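Local coordinates for protein pyruvate kinase (Cryptosporidium parvum, PDB 6P0Y) that probably catalyses the last step of glycolysis, transferring a phosphoryl group from phosphoenolpyruvate to ADP to give pyruvate and ATP, at residues A[115-120]-A[147-152]; A[155-160]-A[183-188]; A[23-28]-A[386-391]; A[425-430]-A[494-499]. All coordinates share one frame; numbering follows the deposited sequence.

In the fold
The four contacts divide between the two ends of the subunit. Interactions 1 and 2 share the mixed sheet that forms the small domain inserted in the main barrel; their centres lie about 12 Å apart, and they meet directly where Cys-151 SG packs on Leu-156 CD2 at 3.8 Å. Interaction 1 reaches the active site through Arg-116, which binds ADP, whereas Leu-156 of interaction 2 stays about 11 Å from Arg-116, side chain to side chain. Beyond the chain's centre, interaction 3 lies at the subunit interface and interaction 4 in the C-terminal domain, centres about 20 Å apart; neither adjoins the nucleotide, and their centres are about 47 and 52 Å from that of interaction 1.

Interaction 1: residues A[115-120]-A[147-152]; sequences IRTGML and ECISCS. With ADP (adenosine-5'-diphosphate), chain C.
Arg-116 and Ser-152 grip each other by a pair of hydrogen bonds. The amide Arg-116 N donates to Ser-152 OG at 2.8 Å and nearly straight (169°), and Ser-152 N returns a bond of 2.9 Å to Arg-116 O. With chi1 at 57°, Ser-152 OG lies between its own backbone N and carbonyl carbon, on the side of the Arg-116 amide. A third, weak bond links Gly-118 N to Ser-150 O at 3.2 Å. From this anchored backbone the Arg-116 side chain bends at chi2 and leads away to ADP: NH1 and NH2 both donate to O1B, each at 2.7 Å, so the beta-phosphate lies at the guanidinium edge. Glu-114 pairs with NE and Arg-198 O with NH1, which restrains the group's rotation. Packing is sparser. Ile-115 CG2 touches Cys-151 SG at 3.7 Å, and the side chains of Leu-120 and Ile-149 run side by side, CD2 to CG2 4.2 Å. Around them, strand 115-116 borders strand 200-202, strand 148-150 borders strand 133-137, and Ile-168 of strand 165-168 touches both Thr-117 and Ile-149.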
# COMPACT_ATOMS: atom_id res chain seq x y z
N ILE A 115 3.34 -48.94 -3.12
CA ILE A 115 4.22 -50.14 -3.30
C ILE A 115 5.12 -50.26 -2.06
O ILE A 115 5.69 -49.22 -1.65
CB ILE A 115 5.03 -50.02 -4.61
CG1 ILE A 115 4.11 -49.84 -5.82
CG2 ILE A 115 5.97 -51.21 -4.78
CD1 ILE A 115 4.79 -49.28 -7.04
N ARG A 116 5.24 -51.47 -1.50
CA ARG A 116 5.92 -51.74 -0.21
C ARG A 116 7.04 -52.78 -0.40
O ARG A 116 6.83 -53.72 -1.20
CB ARG A 116 4.92 -52.30 0.81
CG ARG A 116 3.97 -51.26 1.37
CD ARG A 116 4.58 -50.48 2.51
NE ARG A 116 3.74 -49.36 2.89
CZ ARG A 116 4.09 -48.40 3.74
NH1 ARG A 116 5.27 -48.42 4.33
NH2 ARG A 116 3.24 -47.43 4.01
N THR A 117 8.14 -52.63 0.33
CA THR A 117 9.17 -53.70 0.52
C THR A 117 8.53 -54.82 1.34
O THR A 117 7.58 -54.53 2.09
CB THR A 117 10.46 -53.16 1.17
OG1 THR A 117 10.17 -52.75 2.51
CG2 THR A 117 11.07 -52.00 0.40
N GLY A 118 9.01 -56.05 1.19
CA GLY A 118 8.56 -57.20 1.99
C GLY A 118 9.24 -57.23 3.34
O GLY A 118 9.93 -56.25 3.68
N MET A 119 9.07 -58.34 4.07
CA MET A 119 9.61 -58.56 5.43
C MET A 119 11.11 -58.89 5.34
O MET A 119 11.53 -59.37 4.27
CB MET A 119 8.90 -59.74 6.11
CG MET A 119 7.40 -59.58 6.25
SD MET A 119 6.93 -58.19 7.31
CE MET A 119 7.64 -58.71 8.88
N LEU A 120 11.87 -58.63 6.41
CA LEU A 120 13.30 -59.02 6.54
C LEU A 120 13.39 -60.28 7.40
O LEU A 120 12.35 -60.74 7.89
CB LEU A 120 14.09 -57.86 7.15
CG LEU A 120 13.91 -56.50 6.47
CD1 LEU A 120 14.45 -55.38 7.37
CD2 LEU A 120 14.60 -56.45 5.12
N GLU A 147 21.32 -58.18 0.81
CA GLU A 147 21.64 -58.43 -0.63
C GLU A 147 20.35 -58.54 -1.45
O GLU A 147 20.33 -58.03 -2.58
CB GLU A 147 22.47 -59.71 -0.79
CG GLU A 147 23.85 -59.63 -0.16
CD GLU A 147 23.94 -60.17 1.26
OE1 GLU A 147 23.19 -61.11 1.57
OE2 GLU A 147 24.77 -59.65 2.04
N CYS A 148 19.32 -59.22 -0.92
CA CYS A 148 18.00 -59.44 -1.58
C CYS A 148 16.86 -59.05 -0.63
O CYS A 148 16.84 -59.56 0.49
CB CYS A 148 17.84 -60.89 -2.01
SG CYS A 148 16.40 -61.18 -3.06
N ILE A 149 15.95 -58.17 -1.09
CA ILE A 149 14.69 -57.77 -0.37
C ILE A 149 13.49 -58.05 -1.29
O ILE A 149 13.73 -58.42 -2.45
CB ILE A 149 14.75 -56.30 0.09
CG1 ILE A 149 14.91 -55.32 -1.08
CG2 ILE A 149 15.84 -56.11 1.14
CD1 ILE A 149 14.63 -53.88 -0.73
N SER A 150 12.26 -57.89 -0.79
CA SER A 150 10.99 -58.25 -1.48
C SER A 150 10.27 -56.99 -1.99
O SER A 150 10.68 -55.89 -1.59
CB SER A 150 10.10 -59.05 -0.56
OG SER A 150 8.76 -59.01 -1.01
N CYS A 151 9.22 -57.16 -2.81
CA CYS A 151 8.37 -56.07 -3.37
C CYS A 151 6.92 -56.55 -3.54
O CYS A 151 6.73 -57.66 -4.06
CB CYS A 151 8.91 -55.58 -4.71
SG CYS A 151 7.93 -54.24 -5.45
N SER A 152 5.95 -55.71 -3.14
CA SER A 152 4.50 -56.01 -3.10
C SER A 152 3.87 -55.97 -4.50
O SER A 152 2.76 -56.51 -4.66
CB SER A 152 3.79 -55.05 -2.16
OG SER A 152 4.01 -53.70 -2.55
PB ADP C . 4.92 -45.10 6.60
O1B ADP C . 4.62 -46.52 6.13
O2B ADP C . 6.31 -45.11 7.27
O3B ADP C . 4.82 -44.06 5.52
PA ADP C . 3.83 -43.69 8.86
O1A ADP C . 2.59 -43.96 9.69
O2A ADP C . 3.96 -42.34 8.27
O3A ADP C . 3.85 -44.81 7.73
O5' ADP C . 5.14 -44.11 9.69
C5' ADP C . 5.25 -44.47 11.08
C4' ADP C . 5.79 -45.87 11.24
O4' ADP C . 5.27 -46.45 12.45
C3' ADP C . 5.44 -46.86 10.12
O3' ADP C . 6.48 -46.91 9.15
C2' ADP C . 5.34 -48.19 10.86
O2' ADP C . 6.62 -48.80 11.01
C1' ADP C . 4.77 -47.75 12.21
N9 ADP C . 3.31 -47.70 12.26
C8 ADP C . 2.49 -46.66 11.91
N7 ADP C . 1.21 -46.91 12.06
C5 ADP C . 1.18 -48.20 12.54
C6 ADP C . 0.12 -49.06 12.90
N6 ADP C . -1.17 -48.71 12.86
N1 ADP C . 0.43 -50.30 13.33
C2 ADP C . 1.72 -50.66 13.40
N3 ADP C . 2.80 -49.93 13.10
C4 ADP C . 2.46 -48.71 12.68

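Interaction 2: residues A[155-160]-A[183-188]; sequences LLPKSV and DFIVCK
Pro-157 lies against the backbone at the start of strand 184-189, with no hydrogen bond joining the two segments. Its ring atom CG comes within 3.5 Å of Phe-184 N, while CB rests 3.6 Å from Phe-184 O, so the ring meets the peptide backbone and not the phenylalanine side chain. Ile-185, the next residue along the strand, supplies the apolar partner. Its CG2 reaches Pro-157 CA at 3.9 Å, and its CG1 branch meets Leu-156 CD2 at 4.2 Å. The two branches thus serve different neighbours: CG1 sits between the backbone N and the carbonyl carbon (chi1 71°), and CG2 is thereby placed anti to the carbonyl carbon, against the proline.

What presents Leu-156 and Pro-157 together is a compact turn within 155-160. Ser-159 OG donates a hydrogen bond of 2.9 Å to Leu-155 O, tilted 21° from the carbonyl plane, and a weak backbone bond runs from Ser-159 N to Leu-156 O. On the strand, backbone bonds of Ile-185 with Ile-136 and of Asp-183 with Thr-138 fix the other partner. The CB of Phe-184 points away from the loop, and its ring forms a cation-pi pair with Lys-135. Ile-136 of strand 133-137 also touches the side chains of both Leu-156 and Ile-185, completing a small apolar cluster. The loop between strands 148-150 and 165-168 thus packs its Leu-156 and Pro-157 against strand 184-189 in the small beta-rich B domain that pyruvate kinases carry as an insertion in the alpha/beta barrel.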
# COMPACT_ATOMS: atom_id res chain seq x y z
N LEU A 155 4.21 -56.38 -11.07
CA LEU A 155 4.57 -55.80 -12.39
C LEU A 155 5.77 -54.84 -12.24
O LEU A 155 5.84 -53.87 -13.01
CB LEU A 155 3.35 -55.06 -12.95
CG LEU A 155 2.07 -55.89 -13.08
CD1 LEU A 155 0.83 -55.02 -12.96
CD2 LEU A 155 2.06 -56.67 -14.38
N LEU A 156 6.67 -55.11 -11.29
CA LEU A 156 7.84 -54.23 -10.97
C LEU A 156 8.87 -54.29 -12.10
O LEU A 156 9.35 -53.24 -12.54
CB LEU A 156 8.47 -54.64 -9.63
CG LEU A 156 9.86 -54.07 -9.35
CD1 LEU A 156 9.79 -52.58 -9.07
CD2 LEU A 156 10.54 -54.79 -8.20
N PRO A 157 9.27 -55.48 -12.60
CA PRO A 157 10.25 -55.56 -13.69
C PRO A 157 9.74 -54.98 -15.02
O PRO A 157 10.56 -54.52 -15.79
CB PRO A 157 10.52 -57.07 -13.84
CG PRO A 157 10.07 -57.67 -12.53
CD PRO A 157 8.88 -56.82 -12.12
N LYS A 158 8.41 -55.01 -15.24
CA LYS A 158 7.74 -54.59 -16.51
C LYS A 158 7.36 -53.10 -16.46
O LYS A 158 6.66 -52.66 -17.39
CB LYS A 158 6.48 -55.44 -16.75
CG LYS A 158 6.68 -56.95 -16.81
CD LYS A 158 5.46 -57.75 -16.37
CE LYS A 158 4.29 -57.64 -17.32
NZ LYS A 158 4.57 -58.31 -18.62
N SER A 159 7.81 -52.36 -15.44
CA SER A 159 7.50 -50.91 -15.24
C SER A 159 8.77 -50.15 -14.82
O SER A 159 8.65 -49.17 -14.06
CB SER A 159 6.40 -50.75 -14.22
OG SER A 159 6.83 -51.15 -12.93
N VAL A 160 9.93 -50.57 -15.33
CA VAL A 160 11.28 -50.02 -15.00
C VAL A 160 12.21 -50.28 -16.20
O VAL A 160 12.10 -51.36 -16.80
CB VAL A 160 11.83 -50.65 -13.70
CG1 VAL A 160 13.35 -50.59 -13.62
CG2 VAL A 160 11.21 -50.04 -12.46
N ASP A 183 10.97 -61.92 -12.88
CA ASP A 183 10.15 -61.62 -11.68
C ASP A 183 11.01 -60.93 -10.61
O ASP A 183 10.71 -61.13 -9.42
CB ASP A 183 9.47 -62.89 -11.16
CG ASP A 183 10.44 -64.01 -10.78
OD1 ASP A 183 11.66 -63.75 -10.72
OD2 ASP A 183 9.96 -65.13 -10.54
N PHE A 184 12.01 -60.14 -11.02
CA PHE A 184 12.91 -59.38 -10.10
C PHE A 184 13.67 -58.29 -10.87
O PHE A 184 13.51 -58.19 -12.09
CB PHE A 184 13.86 -60.34 -9.37
CG PHE A 184 15.01 -60.87 -10.19
CD1 PHE A 184 14.86 -61.97 -11.01
CD2 PHE A 184 16.26 -60.28 -10.10
CE1 PHE A 184 15.92 -62.45 -11.76
CE2 PHE A 184 17.33 -60.76 -10.84
CZ PHE A 184 17.16 -61.85 -11.67
N ILE A 185 14.43 -57.47 -10.14
CA ILE A 185 15.43 -56.49 -10.65
C ILE A 185 16.64 -56.52 -9.72
O ILE A 185 16.50 -57.02 -8.58
CB ILE A 185 14.82 -55.07 -10.77
CG1 ILE A 185 14.57 -54.43 -9.40
CG2 ILE A 185 13.55 -55.09 -11.62
CD1 ILE A 185 14.18 -52.97 -9.46
N VAL A 186 17.80 -56.04 -10.17
CA VAL A 186 19.02 -55.81 -9.33
C VAL A 186 19.37 -54.32 -9.43
O VAL A 186 19.29 -53.77 -10.54
CB VAL A 186 20.21 -56.70 -9.74
CG1 VAL A 186 21.42 -56.48 -8.84
CG2 VAL A 186 19.83 -58.18 -9.75
N CYS A 187 19.76 -53.71 -8.30
CA CYS A 187 19.90 -52.24 -8.12
C CYS A 187 21.26 -51.92 -7.48
O CYS A 187 21.61 -52.58 -6.48
CB CYS A 187 18.79 -51.70 -7.23
SG CYS A 187 17.22 -51.43 -8.10
N LYS A 188 21.98 -50.93 -8.01
CA LYS A 188 23.19 -50.37 -7.37
C LYS A 188 22.75 -49.34 -6.33
O LYS A 188 22.12 -48.34 -6.72
CB LYS A 188 24.13 -49.75 -8.41
CG LYS A 188 25.60 -49.74 -8.00
CD LYS A 188 26.48 -48.85 -8.84
CE LYS A 188 26.41 -47.39 -8.43
NZ LYS A 188 27.54 -46.62 -9.01

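Interaction 3: residues A[23-28]-A[386-391]; sequences KATCLG and ETCIDY
Ala-24 points its methyl group toward the chain leaving helix 371-387, where it meets backbone oxygens and not side chains. CB lies 3.6 Å from Ile-389 O and 3.8 Å from Thr-387 O, with Cys-388 O at 3.9 Å, so three successive carbonyl oxygens line one side of the methyl group. Thr-25 stands beside it. Its OG1 is turned to Cys-388, 3.6 Å from Cys-388 O and 4.0 Å from Cys-388 CB, because the hydroxyl lies anti to the threonine carbonyl carbon (chi1 -47°) and CG2 takes the other branch. The arrangement brings the first turn of the N-terminal helix 24-32 against the end of helix 371-387, a long helix after the last strand of the alpha/beta barrel, 358-361, and the short helix 363-366. This junction also belongs to the subunit interface: Cys-26 forms a disulfide with Cys-312 of the second subunit, whose Lys-311 packs on Thr-25 and whose Val-308 packs on Cys-388. Within its own chain Cys-388 also touches Leu-353 of helix 342-353. At the far edge, Asp-390 swings its carboxylate toward the helix start with CG roughly anti to its own N (chi1 -158°), bringing OD2 to 4.1 Å from Lys-23 N. Ile-389 turns away from Ala-24 and lays CG2 over the centre of the Tyr-391 ring, 3.9 Å above its plane.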
# COMPACT_ATOMS: atom_id res chain seq x y z
N LYS A 23 8.95 -6.94 11.24
CA LYS A 23 8.94 -6.23 12.55
C LYS A 23 8.50 -7.17 13.68
O LYS A 23 9.02 -6.99 14.78
CB LYS A 23 8.06 -4.98 12.51
CG LYS A 23 8.07 -4.14 13.79
CD LYS A 23 9.47 -3.76 14.29
CE LYS A 23 9.51 -3.38 15.76
NZ LYS A 23 10.80 -3.75 16.39
N ALA A 24 7.59 -8.12 13.43
CA ALA A 24 7.12 -9.12 14.43
C ALA A 24 8.29 -10.02 14.87
O ALA A 24 8.36 -10.35 16.08
CB ALA A 24 5.98 -9.93 13.85
N THR A 25 9.17 -10.38 13.93
CA THR A 25 10.37 -11.23 14.15
C THR A 25 11.33 -10.54 15.13
O THR A 25 11.94 -11.24 15.96
CB THR A 25 11.10 -11.53 12.83
OG1 THR A 25 10.15 -11.95 11.85
CG2 THR A 25 12.17 -12.59 12.98
N CYS A 26 11.46 -9.21 15.02
CA CYS A 26 12.42 -8.37 15.78
C CYS A 26 11.83 -7.94 17.13
O CYS A 26 12.63 -7.65 18.04
CB CYS A 26 12.86 -7.16 14.95
SG CYS A 26 14.07 -7.57 13.67
N LEU A 27 10.50 -7.90 17.25
CA LEU A 27 9.79 -7.78 18.56
C LEU A 27 10.03 -9.06 19.37
O LEU A 27 10.15 -8.96 20.60
CB LEU A 27 8.29 -7.54 18.33
CG LEU A 27 7.89 -6.12 17.96
CD1 LEU A 27 6.59 -6.10 17.17
CD2 LEU A 27 7.77 -5.25 19.20
N GLY A 28 10.07 -10.21 18.68
CA GLY A 28 10.45 -11.52 19.25
C GLY A 28 11.86 -11.48 19.82
O GLY A 28 12.05 -11.99 20.95
N GLU A 386 5.02 -18.90 15.57
CA GLU A 386 3.73 -18.16 15.39
C GLU A 386 3.90 -16.69 15.82
O GLU A 386 3.17 -15.84 15.27
CB GLU A 386 2.61 -18.88 16.15
CG GLU A 386 2.11 -20.12 15.42
CD GLU A 386 1.36 -21.13 16.27
OE1 GLU A 386 0.83 -20.74 17.32
OE2 GLU A 386 1.29 -22.31 15.87
N THR A 387 4.81 -16.39 16.75
CA THR A 387 5.07 -15.01 17.25
C THR A 387 5.72 -14.17 16.15
O THR A 387 5.58 -12.94 16.20
CB THR A 387 5.94 -15.00 18.52
OG1 THR A 387 7.26 -15.43 18.16
CG2 THR A 387 5.40 -15.87 19.63
N CYS A 388 6.40 -14.81 15.20
CA CYS A 388 7.16 -14.16 14.10
C CYS A 388 6.25 -13.84 12.90
O CYS A 388 6.75 -13.23 11.93
CB CYS A 388 8.32 -15.04 13.64
SG CYS A 388 9.54 -15.32 14.95
N ILE A 389 4.97 -14.22 12.96
CA ILE A 389 3.97 -13.92 11.89
C ILE A 389 3.59 -12.44 12.00
O ILE A 389 3.14 -12.02 13.09
CB ILE A 389 2.75 -14.85 11.99
CG1 ILE A 389 3.14 -16.32 11.83
CG2 ILE A 389 1.68 -14.44 10.99
CD1 ILE A 389 2.07 -17.29 12.25
N ASP A 390 3.79 -11.67 10.92
CA ASP A 390 3.27 -10.28 10.78
C ASP A 390 1.80 -10.39 10.37
O ASP A 390 1.52 -10.66 9.18
CB ASP A 390 4.11 -9.47 9.79
CG ASP A 390 3.99 -7.97 9.97
OD1 ASP A 390 2.85 -7.48 10.14
OD2 ASP A 390 5.04 -7.30 9.96
N TYR A 391 0.89 -10.20 11.34
CA TYR A 391 -0.56 -10.51 11.24
C TYR A 391 -1.26 -9.48 10.36
O TYR A 391 -1.91 -9.86 9.38
CB TYR A 391 -1.17 -10.67 12.64
CG TYR A 391 -0.94 -12.02 13.26
CD1 TYR A 391 -1.64 -13.13 12.83
CD2 TYR A 391 -0.02 -12.20 14.29
CE1 TYR A 391 -1.44 -14.38 13.39
CE2 TYR A 391 0.20 -13.44 14.86
CZ TYR A 391 -0.52 -14.54 14.41
OH TYR A 391 -0.32 -15.77 14.97

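Interaction 4: residues A[425-430]-A[494-499]; sequences AKLIIT and ESLIES
Leu-496, which packs on Leu-427 across this contact, is itself held by a backbone bond from its N to Ala-491 O. With the bond from Ser-495 N to Lys-492 O it forms a Schellman motif that ends helix 480-493, Ser-495 taking the positive phi (59°) of the C-prime residue. The setting is the C-terminal alpha/beta domain of pyruvate kinase. Strand 427-431 is the middle strand of its five-stranded mixed sheet, and helix 480-493 belongs to the beta-alpha-beta crossover between the parallel strands 469-473 and 502-509. Segment 494-499 is therefore the return loop of that crossover, passing the beginning of the central strand.

No hydrogen bond spans the two segments, and side-chain carbons carry most of the contact. Leu-427 uses its CD1 branch against Leu-496 CB, 4.0 Å away, the two side chains meeting at a slant and not end-on. Lys-426 contributes the base of its chain: CB lies 3.9 Å from Leu-496 O and 4.1 Å from Ile-497 CG1, after which a bend at chi2 (-61°) leads the amine away from the loop. Backbone bonds of Lys-426 with Phe-502 and of Leu-427 with Ile-504 set this end of the strand in the sheet, while Ala-491 of the helix touches the side chains of both Leu-427 and Ile-497. Ile-497 extends toward the strand with CG1 anti to the backbone N (chi1 -168°), and its terminal CD1 stops 4.2 Å from Leu-427 CB.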
# COMPACT_ATOMS: atom_id res chain seq x y z
N ALA A 425 -7.97 -8.15 22.18
CA ALA A 425 -8.67 -9.31 22.77
C ALA A 425 -7.72 -10.51 22.76
O ALA A 425 -6.79 -10.53 21.93
CB ALA A 425 -9.93 -9.62 21.99
N LYS A 426 -7.94 -11.46 23.68
CA LYS A 426 -7.12 -12.69 23.85
C LYS A 426 -7.86 -13.90 23.26
O LYS A 426 -7.20 -14.94 23.06
CB LYS A 426 -6.82 -12.91 25.33
CG LYS A 426 -6.08 -11.76 26.01
CD LYS A 426 -4.72 -11.47 25.41
CE LYS A 426 -3.99 -10.32 26.08
NZ LYS A 426 -3.07 -9.64 25.14
N LEU A 427 -9.15 -13.76 22.96
CA LEU A 427 -10.04 -14.89 22.56
C LEU A 427 -11.06 -14.42 21.51
O LEU A 427 -11.52 -13.27 21.61
CB LEU A 427 -10.74 -15.39 23.82
CG LEU A 427 -10.96 -16.89 23.94
CD1 LEU A 427 -9.64 -17.65 23.83
CD2 LEU A 427 -11.65 -17.21 25.26
N ILE A 428 -11.39 -15.30 20.56
CA ILE A 428 -12.57 -15.17 19.65
C ILE A 428 -13.44 -16.41 19.86
O ILE A 428 -12.97 -17.51 19.55
CB ILE A 428 -12.14 -15.00 18.18
CG1 ILE A 428 -11.24 -13.78 17.99
CG2 ILE A 428 -13.36 -14.94 17.26
CD1 ILE A 428 -10.60 -13.69 16.62
N ILE A 429 -14.66 -16.22 20.38
CA ILE A 429 -15.65 -17.30 20.63
C ILE A 429 -16.70 -17.25 19.52
O ILE A 429 -17.20 -16.15 19.24
CB ILE A 429 -16.28 -17.12 22.03
CG1 ILE A 429 -15.22 -17.04 23.12
CG2 ILE A 429 -17.29 -18.22 22.31
CD1 ILE A 429 -15.77 -16.70 24.49
N THR A 430 -17.00 -18.40 18.91
CA THR A 430 -18.08 -18.58 17.90
C THR A 430 -19.00 -19.72 18.35
O THR A 430 -18.49 -20.83 18.57
CB THR A 430 -17.50 -18.79 16.49
OG1 THR A 430 -18.57 -18.96 15.58
CG2 THR A 430 -16.56 -19.97 16.38
N GLU A 494 -8.06 -23.00 31.10
CA GLU A 494 -7.10 -23.48 30.07
C GLU A 494 -6.00 -22.43 29.84
O GLU A 494 -5.21 -22.62 28.90
CB GLU A 494 -7.84 -23.83 28.78
CG GLU A 494 -8.47 -25.22 28.83
CD GLU A 494 -9.22 -25.62 27.58
OE1 GLU A 494 -8.67 -25.44 26.46
OE2 GLU A 494 -10.36 -26.10 27.72
N SER A 495 -5.95 -21.38 30.67
CA SER A 495 -4.91 -20.32 30.67
C SER A 495 -4.86 -19.61 29.30
O SER A 495 -3.75 -19.20 28.90
CB SER A 495 -3.56 -20.89 31.04
OG SER A 495 -3.63 -21.58 32.28
N LEU A 496 -6.01 -19.46 28.63
CA LEU A 496 -6.14 -18.77 27.32
C LEU A 496 -6.45 -17.29 27.54
O LEU A 496 -6.09 -16.48 26.67
CB LEU A 496 -7.26 -19.45 26.51
CG LEU A 496 -7.03 -20.93 26.17
CD1 LEU A 496 -8.27 -21.54 25.55
CD2 LEU A 496 -5.84 -21.09 25.25
N ILE A 497 -7.08 -16.95 28.66
CA ILE A 497 -7.56 -15.58 29.01
C ILE A 497 -7.56 -15.43 30.53
O ILE A 497 -7.61 -16.47 31.22
CB ILE A 497 -8.95 -15.33 28.39
CG1 ILE A 497 -9.36 -13.86 28.46
CG2 ILE A 497 -10.00 -16.24 29.02
CD1 ILE A 497 -10.51 -13.51 27.54
N GLU A 498 -7.51 -14.20 31.04
CA GLU A 498 -7.61 -13.86 32.48
C GLU A 498 -8.75 -12.85 32.67
O GLU A 498 -9.22 -12.31 31.65
CB GLU A 498 -6.30 -13.27 33.00
CG GLU A 498 -5.11 -14.20 32.85
CD GLU A 498 -3.78 -13.59 33.26
OE1 GLU A 498 -3.61 -12.36 33.08
OE2 GLU A 498 -2.92 -14.35 33.75
N SER A 499 -9.17 -12.61 33.92
CA SER A 499 -10.20 -11.61 34.29
C SER A 499 -9.80 -10.24 33.74
O SER A 499 -8.60 -9.92 33.79
CB SER A 499 -10.40 -11.55 35.78
OG SER A 499 -10.93 -12.77 36.28